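Local coordinates for Alpha/beta hydrolase (Pseudomonas aeruginosa PAO1, PDB 4R1D), which binds calcium and is probably a lipase effector (Tle4) of the H2 type VI secretion system, held here in complex with its immunity protein Tli4, at residues G399-D402 with N403-L407; E381-S384 with Q385-D388; C238-D241 with P242-R246; R223-I226 with E227-L231; I158-R162 with E163-W167. All blocks are in the same frame, centred on the assembly; numbering follows the deposited sequence.

How the interactions relate
Along the chain the order is interaction 5, 4, 3, 2, 1, each pair in series. Interactions 4 and 3 lie on consecutive helices, 215-238 and 242-247, with centres about 14 Å apart; they touch where Met245 SD packs 4.0 Å from Leu231 O. Interactions 2 and 1 form the other touching pair, about 11 Å between centres, where the loop before helix 400-421 meets its first turn: Arg401 NH2 lies 2.8 Å from Ser384 OG, a probable hydrogen bond. The hairpin of interaction 5 is about 57 Å from interaction 1, centre to centre, across the chain's centre. Thus the calcium-side contacts and the inhibitor-facing helix start occupy separate regions of the hydrolase.

Interaction 1 of 5, residues G399-D402 with N403-L407; sequences GPRD and NFEDL
Four backbone hydrogen bonds build the first turns of helix 400-421, starting with Asn403 N to the carbonyl of the N-cap residue, Gly399 O, at 3.0 Å. The series continues through Phe404 N to Pro400 O, Glu405 N to Arg401 O and Asp406 N to Asp402 O. Among the side chains, Arg401 has CG anti to its amide nitrogen (chi1 -169°) and then bends twice, which brings NH1 beside the Phe404 ring, 3.9 Å from CD2, with the guanidinium and ring planes 79° apart. Glu405 slants across the aliphatic part of the same arginine, its OE2 3.4 Å from Arg401 CG. Their charged ends are joined by one water, 2.8 Å from Arg401 NH1 and 2.9 Å from Glu405 OE2. Arg401 NH2 turns to Ser384 and the carbonyl of Val379, while Glu405 OE1 makes a salt bridge to Lys91 of the neighbouring inhibitor chain. Asp402 and Asp406 bond to Ser115 and Thr92 of that chain, consistent with an acidic helix start that suits the partner's polar and basic groups.

Interaction 2 of 5, residues E381-S384 with Q385-D388; sequences EQNS and QYLD
Gln385 folds back on the turn that precedes it, with CG set between its own backbone N and carbonyl carbon (chi1 55°) and the chain extended beyond. This carries NE2 to Gln382 O at 3.1 Å; the nitrogen lies nearly on the line of the carbonyl, the N-H...O angle is 158°, and the oxygen is close to the amide plane. On the way, Gln385 CG passes over the rim of one face of the Tyr386 ring, 3.6 Å above its plane. Asn383 meets that ring differently: OD1 sits at the edge, in the ring plane, 3.8 Å from CE2, with the amide turned 65° to the ring. The same OD1 accepts from Gln382 NE2 at 3.0 Å, a donor that also serves Asp461. Backbone bonds from Tyr386 N to Asn383 O (3.1 Å) and from Leu387 N to Ser384 O (3.0 Å) each span three residues. This coil follows helix 365-370; Leu387 packs on Pro400 and Arg401 of helix 400-421, while Tyr386 OH bonds to Glu463.

Interaction 3 of 5, residues C238-D241 with P242-R246; sequences CGLD and PEQMR
A capping box formed by Asp241 and Gln244 starts the short helix 242-247. At Asp241, the N-cap, a chi1 of 61° turns the carboxylate back over the helix start, where OD1 accepts from Gln244 N at 3.0 Å. The donor nitrogen lies above the carboxylate plane, 39° out of it, and the N-H...O angle is 167°. Gln244 returns the bond: its extended side chain brings OE1 to Asp241 N at 2.7 Å, with the donor in the carbonyl plane. The two side chains lie roughly perpendicular. Reciprocal bonding also brings two acceptors together, Asp241 OD2 and Gln244 OE1, at 2.9 Å; that proximity is probably costly, and waters lie against both, one donating to OE1 and another to OD2. The first regular helical bond runs from Met245 N to Asp241 O at 3.1 Å. Beside the polar cap, Met245 doubles back along its chain so that CE comes against Leu240 CB at 3.5 Å, a close carbon-carbon approach. The segment joins helix 215-238 to helix 242-247 at the surface: Gly239 leaves the first helix with positive phi, Leu240 packs on Tyr234 and Met245 on Gln235 of that helix, and Arg273 bonds to Met245 O.

Interaction 4 of 5, residues R223-I226 with E227-L231; sequences RDYI and ENTVL
Val230 lies beneath the Tyr225 ring, its CG2 4.0 Å from the ring centroid and 20° off the normal, a CH-pi contact over one face. With chi1 at 173° the ring leans outward and toward the C-terminal end of the helix, where its face meets Val230. Thr229 meets the same ring obliquely, with CB 3.8 Å from Tyr225 CD1. On another side of the helix, Glu227 CG sits over the centre of one guanidinium face, 3.6 Å from Arg223 CZ. Arg223 NH2 and Glu227 OE1 are 4.6 Å apart, beyond a salt bridge, the oxygen well out of the guanidinium plane; Arg223 NH1 forms a salt bridge with Asp224 OD1 at 2.8 Å, while Glu227 OE2 is held by Tyr271 and Arg273. The backbone widens here into a pi-type turn: Tyr225 O accepts from Thr229 N (2.9 Å) and Val230 N (3.0 Å). Helix 215-238 packs on the central parallel sheet, Tyr225 and Val230 against Trp205 of strand 201-206, Ile226 against Ile52 of strand 48-54.

Interaction 5 of 5, residues I158-R162 with E163-W167; sequences IVSRR and ELQAW
Ser160 and Glu163 face each other as an antiparallel hydrogen-bonded pair, Ser160 N to Glu163 O and Glu163 N to Ser160 O both at 3.0 Å, closing a type I' turn through Arg161 and Arg162, whose phi angles are positive (52° and 61°), while the next pair, Val159 and Leu164, is non-hydrogen-bonded and beyond it Gln165 N bonds to Ile158 O at 2.9 Å. Val159 and Leu164 send their side chains to one face, where they slant across each other and touch through methyls, CG2 of Val159 to CD2 of Leu164 at 3.8 Å. On the other face Gln165 CD lies 3.6 Å from Ser160 CB. Ile158 turns away and packs on Leu194 and Ala197 of helix 191-197 and on Ile553 of helix 542-556. The whole is a beta hairpin with a two-residue type I' loop at the surface, following helix 141-155 and the calcium ligand Asp156, with the side chain of Ile158 about 4 Å from that of Phe202, another residue of the calcium site.

Interaction 1 of 5, residues G399-D402 with N403-L407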
loop_
_atom_site.group_PDB
_atom_site.type_symbol
_atom_site.label_atom_id
_atom_site.label_comp_id
_atom_site.label_asym_id
_atom_site.label_seq_id
_atom_site.Cartn_x
_atom_site.Cartn_y
_atom_site.Cartn_z
ATOM N N GLY A 399 -0.958 -9.012 21.097
ATOM C CA GLY A 399 -1.883 -7.978 21.520
ATOM C C GLY A 399 -1.874 -6.851 20.514
ATOM O O GLY A 399 -0.812 -6.437 20.068
ATOM N N PRO A 400 -3.061 -6.357 20.140
ATOM C CA PRO A 400 -3.181 -5.336 19.091
ATOM C C PRO A 400 -2.407 -4.065 19.422
ATOM O O PRO A 400 -1.760 -3.489 18.545
ATOM C CB PRO A 400 -4.688 -5.058 19.048
ATOM C CG PRO A 400 -5.300 -6.368 19.504
ATOM C CD PRO A 400 -4.373 -6.862 20.578
ATOM N N ARG A 401 -2.466 -3.639 20.678
ATOM C CA ARG A 401 -1.788 -2.420 21.098
ATOM C C ARG A 401 -0.279 -2.670 21.201
ATOM O O ARG A 401 0.512 -1.788 20.887
ATOM C CB ARG A 401 -2.391 -1.911 22.417
ATOM C CG ARG A 401 -1.981 -0.514 22.866
ATOM C CD ARG A 401 -2.402 0.604 21.908
ATOM N NE ARG A 401 -3.822 0.990 21.926
ATOM C CZ ARG A 401 -4.251 2.177 21.487
ATOM N NH1 ARG A 401 -3.365 3.062 21.058
ATOM N NH2 ARG A 401 -5.541 2.492 21.487
ATOM N N ASP A 402 0.117 -3.880 21.605
ATOM C CA ASP A 402 1.532 -4.257 21.637
ATOM C C ASP A 402 2.115 -4.074 20.245
ATOM O O ASP A 402 3.171 -3.481 20.075
ATOM C CB ASP A 402 1.716 -5.732 22.015
ATOM C CG ASP A 402 1.607 -5.992 23.507
ATOM O OD1 ASP A 402 1.720 -5.041 24.313
ATOM O OD2 ASP A 402 1.426 -7.177 23.869
ATOM N N ASN A 403 1.429 -4.631 19.259
ATOM C CA ASN A 403 1.884 -4.548 17.872
ATOM C C ASN A 403 1.973 -3.102 17.413
ATOM O O ASN A 403 2.975 -2.684 16.830
ATOM C CB ASN A 403 0.937 -5.320 16.961
ATOM C CG ASN A 403 1.560 -5.624 15.627
ATOM O OD1 ASN A 403 2.449 -6.468 15.537
ATOM N ND2 ASN A 403 1.110 -4.928 14.580
ATOM N N PHE A 404 0.912 -2.344 17.673
ATOM C CA PHE A 404 0.856 -0.945 17.264
ATOM C C PHE A 404 1.969 -0.107 17.891
ATOM O O PHE A 404 2.621 0.676 17.201
ATOM C CB PHE A 404 -0.526 -0.346 17.571
ATOM C CG PHE A 404 -0.620 1.128 17.297
ATOM C CD1 PHE A 404 -0.539 1.614 15.995
ATOM C CD2 PHE A 404 -0.778 2.034 18.333
ATOM C CE1 PHE A 404 -0.616 2.976 15.741
ATOM C CE2 PHE A 404 -0.866 3.398 18.075
ATOM C CZ PHE A 404 -0.784 3.865 16.781
ATOM N N GLU A 405 2.206 -0.264 19.195
ATOM C CA GLU A 405 3.247 0.536 19.839
ATOM C C GLU A 405 4.641 0.192 19.323
ATOM O O GLU A 405 5.494 1.080 19.146
ATOM C CB GLU A 405 3.154 0.420 21.371
ATOM C CG GLU A 405 1.841 0.987 21.894
ATOM C CD GLU A 405 1.729 0.943 23.401
ATOM O OE1 GLU A 405 2.673 0.475 24.062
ATOM O OE2 GLU A 405 0.689 1.382 23.924
ATOM N N ASP A 406 4.890 -1.093 19.080
ATOM C CA ASP A 406 6.167 -1.488 18.501
ATOM C C ASP A 406 6.323 -0.898 17.093
ATOM O O ASP A 406 7.429 -0.510 16.699
ATOM C CB ASP A 406 6.324 -3.012 18.476
ATOM C CG ASP A 406 6.999 -3.548 19.731
ATOM O OD1 ASP A 406 7.430 -2.713 20.544
ATOM O OD2 ASP A 406 7.124 -4.792 19.887
ATOM N N LEU A 407 5.224 -0.827 16.343
ATOM C CA LEU A 407 5.284 -0.266 14.991
ATOM C C LEU A 407 5.614 1.218 15.072
ATOM O O LEU A 407 6.397 1.725 14.282
ATOM C CB LEU A 407 3.981 -0.480 14.209
ATOM C CG LEU A 407 3.699 -1.839 13.559
ATOM C CD1 LEU A 407 2.420 -1.784 12.731
ATOM C CD2 LEU A 407 4.854 -2.286 12.676
HETATM O O HOH W 1 -0.755 3.144 22.164
#

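Interaction 2 of 5, residues E381-S384 with Q385-D388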
loop_
_atom_site.group_PDB
_atom_site.type_symbol
_atom_site.label_atom_id
_atom_site.label_comp_id
_atom_site.label_asym_id
_atom_site.label_seq_id
_atom_site.Cartn_x
_atom_site.Cartn_y
_atom_site.Cartn_z
ATOM N N GLU A 381 -8.709 5.219 22.803
ATOM C CA GLU A 381 -9.219 3.955 23.298
ATOM C C GLU A 381 -10.454 3.500 22.519
ATOM O O GLU A 381 -10.630 2.308 22.245
ATOM C CB GLU A 381 -9.546 4.084 24.794
ATOM C CG GLU A 381 -9.659 2.749 25.497
ATOM C CD GLU A 381 -8.358 1.963 25.436
ATOM O OE1 GLU A 381 -7.379 2.381 26.093
ATOM O OE2 GLU A 381 -8.308 0.937 24.721
ATOM N N GLN A 382 -11.308 4.448 22.150
ATOM C CA GLN A 382 -12.529 4.110 21.429
ATOM C C GLN A 382 -12.225 3.393 20.113
ATOM O O GLN A 382 -13.097 2.733 19.558
ATOM C CB GLN A 382 -13.358 5.361 21.133
ATOM C CG GLN A 382 -12.633 6.381 20.260
ATOM C CD GLN A 382 -13.581 7.354 19.595
ATOM O OE1 GLN A 382 -14.111 8.264 20.236
ATOM N NE2 GLN A 382 -13.804 7.166 18.301
ATOM N N ASN A 383 -10.999 3.544 19.615
ATOM C CA ASN A 383 -10.645 3.002 18.298
ATOM C C ASN A 383 -9.719 1.786 18.359
ATOM O O ASN A 383 -9.276 1.284 17.320
ATOM C CB ASN A 383 -10.033 4.092 17.400
ATOM C CG ASN A 383 -11.067 5.100 16.917
ATOM O OD1 ASN A 383 -12.277 4.897 17.089
ATOM N ND2 ASN A 383 -10.601 6.187 16.302
ATOM N N SER A 384 -9.417 1.326 19.570
ATOM C CA SER A 384 -8.579 0.141 19.758
ATOM C C SER A 384 -9.181 -1.088 19.081
ATOM O O SER A 384 -8.449 -1.969 18.616
ATOM C CB SER A 384 -8.386 -0.158 21.251
ATOM O OG SER A 384 -7.879 0.969 21.941
ATOM N N GLN A 385 -10.511 -1.134 19.031
ATOM C CA GLN A 385 -11.250 -2.269 18.483
ATOM C C GLN A 385 -10.896 -2.496 17.024
ATOM O O GLN A 385 -11.060 -3.596 16.504
ATOM C CB GLN A 385 -12.755 -2.025 18.595
ATOM C CG GLN A 385 -13.211 -0.723 17.940
ATOM C CD GLN A 385 -14.707 -0.490 18.064
ATOM O OE1 GLN A 385 -15.507 -1.405 17.885
ATOM N NE2 GLN A 385 -15.088 0.740 18.379
ATOM N N TYR A 386 -10.402 -1.450 16.368
ATOM C CA TYR A 386 -10.097 -1.536 14.937
ATOM C C TYR A 386 -8.692 -2.061 14.638
ATOM O O TYR A 386 -8.383 -2.409 13.490
ATOM C CB TYR A 386 -10.327 -0.182 14.273
ATOM C CG TYR A 386 -11.762 0.289 14.379
ATOM C CD1 TYR A 386 -12.776 -0.382 13.707
ATOM C CD2 TYR A 386 -12.106 1.402 15.140
ATOM C CE1 TYR A 386 -14.087 0.039 13.778
ATOM C CE2 TYR A 386 -13.429 1.839 15.215
ATOM C CZ TYR A 386 -14.414 1.150 14.536
ATOM O OH TYR A 386 -15.737 1.551 14.594
ATOM N N LEU A 387 -7.836 -2.129 15.655
ATOM C CA LEU A 387 -6.446 -2.549 15.424
ATOM C C LEU A 387 -6.336 -3.996 14.926
ATOM O O LEU A 387 -5.530 -4.308 14.036
ATOM C CB LEU A 387 -5.613 -2.370 16.694
ATOM C CG LEU A 387 -5.495 -0.921 17.171
ATOM C CD1 LEU A 387 -4.886 -0.864 18.580
ATOM C CD2 LEU A 387 -4.660 -0.112 16.182
ATOM N N ASP A 388 -7.136 -4.877 15.515
ATOM C CA ASP A 388 -7.178 -6.278 15.110
ATOM C C ASP A 388 -8.610 -6.761 15.287
ATOM O O ASP A 388 -9.073 -6.989 16.403
ATOM C CB ASP A 388 -6.220 -7.123 15.952
ATOM C CG ASP A 388 -6.129 -8.573 15.473
ATOM O OD1 ASP A 388 -6.998 -9.019 14.695
ATOM O OD2 ASP A 388 -5.175 -9.266 15.878
HETATM O O HOH W 2 -12.128 0.104 21.239
HETATM O O HOH W 3 -8.260 -4.633 18.337
#

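Interaction 3 of 5, residues C238-D241 with P242-R246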
loop_
_atom_site.group_PDB
_atom_site.type_symbol
_atom_site.label_atom_id
_atom_site.label_comp_id
_atom_site.label_asym_id
_atom_site.label_seq_id
_atom_site.Cartn_x
_atom_site.Cartn_y
_atom_site.Cartn_z
ATOM N N CYS A 238 22.598 -4.692 -25.165
ATOM C CA CYS A 238 23.750 -3.940 -25.637
ATOM C C CYS A 238 25.034 -4.760 -25.608
ATOM O O CYS A 238 26.104 -4.249 -25.927
ATOM C CB CYS A 238 23.930 -2.665 -24.808
ATOM S SG CYS A 238 22.493 -1.539 -24.811
ATOM N N GLY A 239 24.930 -6.026 -25.212
ATOM C CA GLY A 239 26.093 -6.893 -25.137
ATOM C C GLY A 239 27.192 -6.313 -24.265
ATOM O O GLY A 239 28.342 -6.205 -24.685
ATOM N N LEU A 240 26.834 -5.947 -23.038
ATOM C CA LEU A 240 27.763 -5.303 -22.124
ATOM C C LEU A 240 28.524 -6.320 -21.286
ATOM O O LEU A 240 27.945 -7.282 -20.773
ATOM C CB LEU A 240 27.005 -4.341 -21.200
ATOM C CG LEU A 240 26.115 -3.279 -21.858
ATOM C CD1 LEU A 240 25.313 -2.506 -20.806
ATOM C CD2 LEU A 240 26.939 -2.323 -22.726
ATOM N N ASP A 241 29.825 -6.111 -21.136
ATOM C CA ASP A 241 30.604 -6.976 -20.270
ATOM C C ASP A 241 30.403 -6.491 -18.837
ATOM O O ASP A 241 29.812 -5.436 -18.623
ATOM C CB ASP A 241 32.082 -6.957 -20.663
ATOM C CG ASP A 241 32.691 -5.581 -20.554
ATOM O OD1 ASP A 241 32.765 -5.062 -19.423
ATOM O OD2 ASP A 241 33.103 -5.023 -21.597
ATOM N N PRO A 242 30.873 -7.268 -17.853
ATOM C CA PRO A 242 30.639 -6.922 -16.448
ATOM C C PRO A 242 31.180 -5.559 -16.024
ATOM O O PRO A 242 30.525 -4.889 -15.228
ATOM C CB PRO A 242 31.341 -8.053 -15.697
ATOM C CG PRO A 242 31.195 -9.229 -16.633
ATOM C CD PRO A 242 31.392 -8.641 -18.001
ATOM N N GLU A 243 32.338 -5.148 -16.531
ATOM C CA GLU A 243 32.865 -3.826 -16.190
ATOM C C GLU A 243 31.932 -2.708 -16.651
ATOM O O GLU A 243 31.657 -1.764 -15.910
ATOM C CB GLU A 243 34.260 -3.608 -16.775
ATOM C CG GLU A 243 34.754 -2.165 -16.632
ATOM C CD GLU A 243 36.141 -1.942 -17.215
ATOM O OE1 GLU A 243 36.650 -2.840 -17.913
ATOM O OE2 GLU A 243 36.725 -0.866 -16.974
ATOM N N GLN A 244 31.462 -2.810 -17.888
ATOM C CA GLN A 244 30.517 -1.840 -18.425
ATOM C C GLN A 244 29.249 -1.767 -17.579
ATOM O O GLN A 244 28.710 -0.691 -17.347
ATOM C CB GLN A 244 30.144 -2.212 -19.855
ATOM C CG GLN A 244 31.291 -2.101 -20.834
ATOM C CD GLN A 244 30.910 -2.619 -22.199
ATOM O OE1 GLN A 244 30.619 -3.802 -22.363
ATOM N NE2 GLN A 244 30.904 -1.734 -23.188
ATOM N N MET A 245 28.772 -2.926 -17.144
ATOM C CA MET A 245 27.625 -3.001 -16.253
ATOM C C MET A 245 27.887 -2.232 -14.982
ATOM O O MET A 245 27.084 -1.393 -14.563
ATOM C CB MET A 245 27.377 -4.448 -15.855
ATOM C CG MET A 245 25.952 -4.713 -15.473
ATOM S SD MET A 245 25.113 -5.043 -17.024
ATOM C CE MET A 245 26.517 -5.578 -18.001
ATOM N N ARG A 246 29.007 -2.560 -14.347
ATOM C CA ARG A 246 29.388 -1.929 -13.093
ATOM C C ARG A 246 29.438 -0.419 -13.218
ATOM O O ARG A 246 29.168 0.293 -12.248
ATOM C CB ARG A 246 30.757 -2.429 -12.622
ATOM C CG ARG A 246 30.754 -3.839 -12.074
ATOM C CD ARG A 246 31.970 -4.053 -11.172
ATOM N NE ARG A 246 33.216 -3.679 -11.834
ATOM C CZ ARG A 246 33.876 -4.472 -12.673
ATOM N NH1 ARG A 246 33.398 -5.678 -12.954
ATOM N NH2 ARG A 246 35.007 -4.061 -13.237
HETATM O O HOH W 4 31.611 -5.237 -24.916
HETATM O O HOH W 5 35.068 -2.988 -20.917
#

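Interaction 4 of 5, residues R223-I226 with E227-L231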
loop_
_atom_site.group_PDB
_atom_site.type_symbol
_atom_site.label_atom_id
_atom_site.label_comp_id
_atom_site.label_asym_id
_atom_site.label_seq_id
_atom_site.Cartn_x
_atom_site.Cartn_y
_atom_site.Cartn_z
ATOM N N ARG A 223 16.241 -1.534 -5.159
ATOM C CA ARG A 223 17.599 -1.969 -5.470
ATOM C C ARG A 223 17.536 -3.250 -6.299
ATOM O O ARG A 223 18.137 -3.343 -7.377
ATOM C CB ARG A 223 18.406 -2.206 -4.187
ATOM C CG ARG A 223 19.867 -2.598 -4.443
ATOM C CD ARG A 223 20.266 -3.884 -3.732
ATOM N NE ARG A 223 21.470 -4.465 -4.330
ATOM C CZ ARG A 223 21.475 -5.550 -5.107
ATOM N NH1 ARG A 223 20.344 -6.196 -5.365
ATOM N NH2 ARG A 223 22.616 -6.003 -5.613
ATOM N N ASP A 224 16.788 -4.239 -5.818
ATOM C CA ASP A 224 16.728 -5.511 -6.539
ATOM C C ASP A 224 16.181 -5.329 -7.957
ATOM O O ASP A 224 16.666 -5.955 -8.904
ATOM C CB ASP A 224 15.903 -6.552 -5.775
ATOM C CG ASP A 224 16.571 -7.005 -4.482
ATOM O OD1 ASP A 224 17.783 -6.749 -4.284
ATOM O OD2 ASP A 224 15.874 -7.628 -3.654
ATOM N N TYR A 225 15.173 -4.464 -8.094
ATOM C CA TYR A 225 14.556 -4.198 -9.382
ATOM C C TYR A 225 15.598 -3.633 -10.341
ATOM O O TYR A 225 15.729 -4.100 -11.474
ATOM C CB TYR A 225 13.382 -3.214 -9.216
ATOM C CG TYR A 225 12.773 -2.740 -10.507
ATOM C CD1 TYR A 225 12.214 -3.636 -11.405
ATOM C CD2 TYR A 225 12.742 -1.386 -10.827
ATOM C CE1 TYR A 225 11.647 -3.205 -12.583
ATOM C CE2 TYR A 225 12.177 -0.946 -11.998
ATOM C CZ TYR A 225 11.635 -1.846 -12.875
ATOM O OH TYR A 225 11.058 -1.415 -14.043
ATOM N N ILE A 226 16.350 -2.636 -9.888
ATOM C CA ILE A 226 17.373 -2.035 -10.744
ATOM C C ILE A 226 18.460 -3.056 -11.099
ATOM O O ILE A 226 18.809 -3.213 -12.262
ATOM C CB ILE A 226 18.020 -0.808 -10.073
ATOM C CG1 ILE A 226 16.982 0.295 -9.847
ATOM C CG2 ILE A 226 19.181 -0.276 -10.904
ATOM C CD1 ILE A 226 17.438 1.337 -8.844
ATOM N N GLU A 227 18.984 -3.751 -10.095
ATOM C CA GLU A 227 20.129 -4.641 -10.298
ATOM C C GLU A 227 19.772 -5.932 -11.035
ATOM O O GLU A 227 20.604 -6.495 -11.758
ATOM C CB GLU A 227 20.807 -4.970 -8.960
ATOM C CG GLU A 227 21.348 -3.752 -8.205
ATOM C CD GLU A 227 22.468 -3.038 -8.949
ATOM O OE1 GLU A 227 23.318 -3.733 -9.549
ATOM O OE2 GLU A 227 22.501 -1.784 -8.937
ATOM N N ASN A 228 18.543 -6.402 -10.854
ATOM C CA ASN A 228 18.159 -7.710 -11.371
ATOM C C ASN A 228 17.187 -7.682 -12.549
ATOM O O ASN A 228 17.026 -8.686 -13.239
ATOM C CB ASN A 228 17.634 -8.610 -10.246
ATOM C CG ASN A 228 18.644 -8.801 -9.130
ATOM O OD1 ASN A 228 19.856 -8.785 -9.353
ATOM N ND2 ASN A 228 18.144 -8.978 -7.915
ATOM N N THR A 229 16.538 -6.545 -12.787
ATOM C CA THR A 229 15.654 -6.431 -13.952
ATOM C C THR A 229 16.131 -5.378 -14.939
ATOM O O THR A 229 16.350 -5.661 -16.123
ATOM C CB THR A 229 14.189 -6.096 -13.561
ATOM O OG1 THR A 229 13.617 -7.186 -12.828
ATOM C CG2 THR A 229 13.357 -5.834 -14.815
ATOM N N VAL A 230 16.283 -4.149 -14.465
ATOM C CA VAL A 230 16.646 -3.065 -15.369
ATOM C C VAL A 230 18.009 -3.260 -16.030
ATOM O O VAL A 230 18.110 -3.250 -17.251
ATOM C CB VAL A 230 16.606 -1.707 -14.663
ATOM C CG1 VAL A 230 16.994 -0.611 -15.643
ATOM C CG2 VAL A 230 15.213 -1.470 -14.107
ATOM N N LEU A 231 19.055 -3.447 -15.236
ATOM C CA LEU A 231 20.397 -3.487 -15.818
ATOM C C LEU A 231 20.612 -4.731 -16.691
ATOM O O LEU A 231 21.204 -4.632 -17.767
ATOM C CB LEU A 231 21.480 -3.337 -14.751
ATOM C CG LEU A 231 21.451 -1.994 -14.007
ATOM C CD1 LEU A 231 22.573 -1.905 -12.986
ATOM C CD2 LEU A 231 21.527 -0.829 -14.979
#

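Interaction 5 of 5, residues I158-R162 with E163-W167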
loop_
_atom_site.group_PDB
_atom_site.type_symbol
_atom_site.label_atom_id
_atom_site.label_comp_id
_atom_site.label_asym_id
_atom_site.label_seq_id
_atom_site.Cartn_x
_atom_site.Cartn_y
_atom_site.Cartn_z
ATOM N N ILE A 158 16.157 15.200 -27.831
ATOM C CA ILE A 158 16.803 16.427 -27.353
ATOM C C ILE A 158 17.464 17.182 -28.497
ATOM O O ILE A 158 17.205 18.371 -28.709
ATOM C CB ILE A 158 17.855 16.141 -26.255
ATOM C CG1 ILE A 158 17.267 15.220 -25.185
ATOM C CG2 ILE A 158 18.348 17.449 -25.626
ATOM C CD1 ILE A 158 18.193 14.960 -23.985
ATOM N N VAL A 159 18.313 16.477 -29.232
ATOM C CA VAL A 159 18.991 17.050 -30.380
ATOM C C VAL A 159 18.732 16.162 -31.579
ATOM O O VAL A 159 18.874 14.946 -31.494
ATOM C CB VAL A 159 20.512 17.137 -30.157
ATOM C CG1 VAL A 159 21.218 17.541 -31.455
ATOM C CG2 VAL A 159 20.826 18.120 -29.040
ATOM N N SER A 160 18.355 16.767 -32.699
ATOM C CA SER A 160 18.304 16.037 -33.963
ATOM C C SER A 160 18.878 16.913 -35.068
ATOM O O SER A 160 18.576 18.102 -35.136
ATOM C CB SER A 160 16.861 15.632 -34.297
ATOM O OG SER A 160 16.807 15.005 -35.564
ATOM N N ARG A 161 19.719 16.333 -35.915
ATOM C CA ARG A 161 20.272 17.060 -37.054
ATOM C C ARG A 161 20.904 18.383 -36.627
ATOM O O ARG A 161 20.747 19.411 -37.296
ATOM C CB ARG A 161 19.185 17.280 -38.104
ATOM C CG ARG A 161 18.608 15.967 -38.596
ATOM C CD ARG A 161 17.521 16.155 -39.632
ATOM N NE ARG A 161 17.140 14.871 -40.214
ATOM C CZ ARG A 161 17.799 14.281 -41.206
ATOM N NH1 ARG A 161 18.871 14.862 -41.731
ATOM N NH2 ARG A 161 17.383 13.112 -41.674
ATOM N N ARG A 162 21.612 18.335 -35.505
ATOM C CA ARG A 162 22.348 19.475 -34.964
ATOM C C ARG A 162 21.466 20.670 -34.611
ATOM O O ARG A 162 21.911 21.816 -34.657
ATOM C CB ARG A 162 23.496 19.871 -35.904
ATOM C CG ARG A 162 24.454 18.718 -36.173
ATOM C CD ARG A 162 25.649 19.142 -37.019
ATOM N NE ARG A 162 26.330 20.307 -36.459
ATOM C CZ ARG A 162 26.996 20.316 -35.309
ATOM N NH1 ARG A 162 27.068 19.215 -34.563
ATOM N NH2 ARG A 162 27.579 21.437 -34.894
ATOM N N GLU A 163 20.214 20.395 -34.243
ATOM C CA GLU A 163 19.341 21.418 -33.691
ATOM C C GLU A 163 18.686 20.907 -32.423
ATOM O O GLU A 163 18.366 19.723 -32.305
ATOM C CB GLU A 163 18.230 21.801 -34.661
ATOM C CG GLU A 163 18.672 22.278 -36.014
ATOM C CD GLU A 163 17.494 22.728 -36.853
ATOM O OE1 GLU A 163 16.706 23.562 -36.362
ATOM O OE2 GLU A 163 17.349 22.240 -37.995
ATOM N N LEU A 164 18.478 21.806 -31.476
ATOM C CA LEU A 164 17.651 21.482 -30.324
ATOM C C LEU A 164 16.206 21.300 -30.758
ATOM O O LEU A 164 15.658 22.118 -31.494
ATOM C CB LEU A 164 17.724 22.599 -29.295
ATOM C CG LEU A 164 19.083 22.809 -28.638
ATOM C CD1 LEU A 164 18.966 23.948 -27.627
ATOM C CD2 LEU A 164 19.544 21.532 -27.960
ATOM N N GLN A 165 15.578 20.236 -30.273
ATOM C CA GLN A 165 14.207 19.943 -30.639
ATOM C C GLN A 165 13.200 20.700 -29.765
ATOM O O GLN A 165 13.578 21.463 -28.872
ATOM C CB GLN A 165 13.973 18.428 -30.593
ATOM C CG GLN A 165 14.869 17.671 -31.567
ATOM C CD GLN A 165 14.538 16.182 -31.651
ATOM O OE1 GLN A 165 13.437 15.794 -32.047
ATOM N NE2 GLN A 165 15.495 15.348 -31.282
ATOM N N ALA A 166 11.919 20.479 -30.035
ATOM C CA ALA A 166 10.832 21.192 -29.374
ATOM C C ALA A 166 10.937 21.115 -27.865
ATOM O O ALA A 166 11.350 20.091 -27.315
ATOM C CB ALA A 166 9.476 20.644 -29.837
ATOM N N TRP A 167 10.550 22.208 -27.215
ATOM C CA TRP A 167 10.557 22.330 -25.756
ATOM C C TRP A 167 11.964 22.579 -25.211
ATOM O O TRP A 167 12.195 23.553 -24.478
ATOM C CB TRP A 167 9.895 21.116 -25.086
ATOM C CG TRP A 167 9.512 21.390 -23.656
ATOM C CD1 TRP A 167 8.355 21.966 -23.208
ATOM C CD2 TRP A 167 10.307 21.130 -22.497
ATOM N NE1 TRP A 167 8.378 22.068 -21.830
ATOM C CE2 TRP A 167 9.567 21.559 -21.374
ATOM C CE3 TRP A 167 11.568 20.557 -22.297
ATOM C CZ2 TRP A 167 10.046 21.436 -20.075
ATOM C CZ3 TRP A 167 12.045 20.437 -21.005
ATOM C CH2 TRP A 167 11.285 20.877 -19.908
#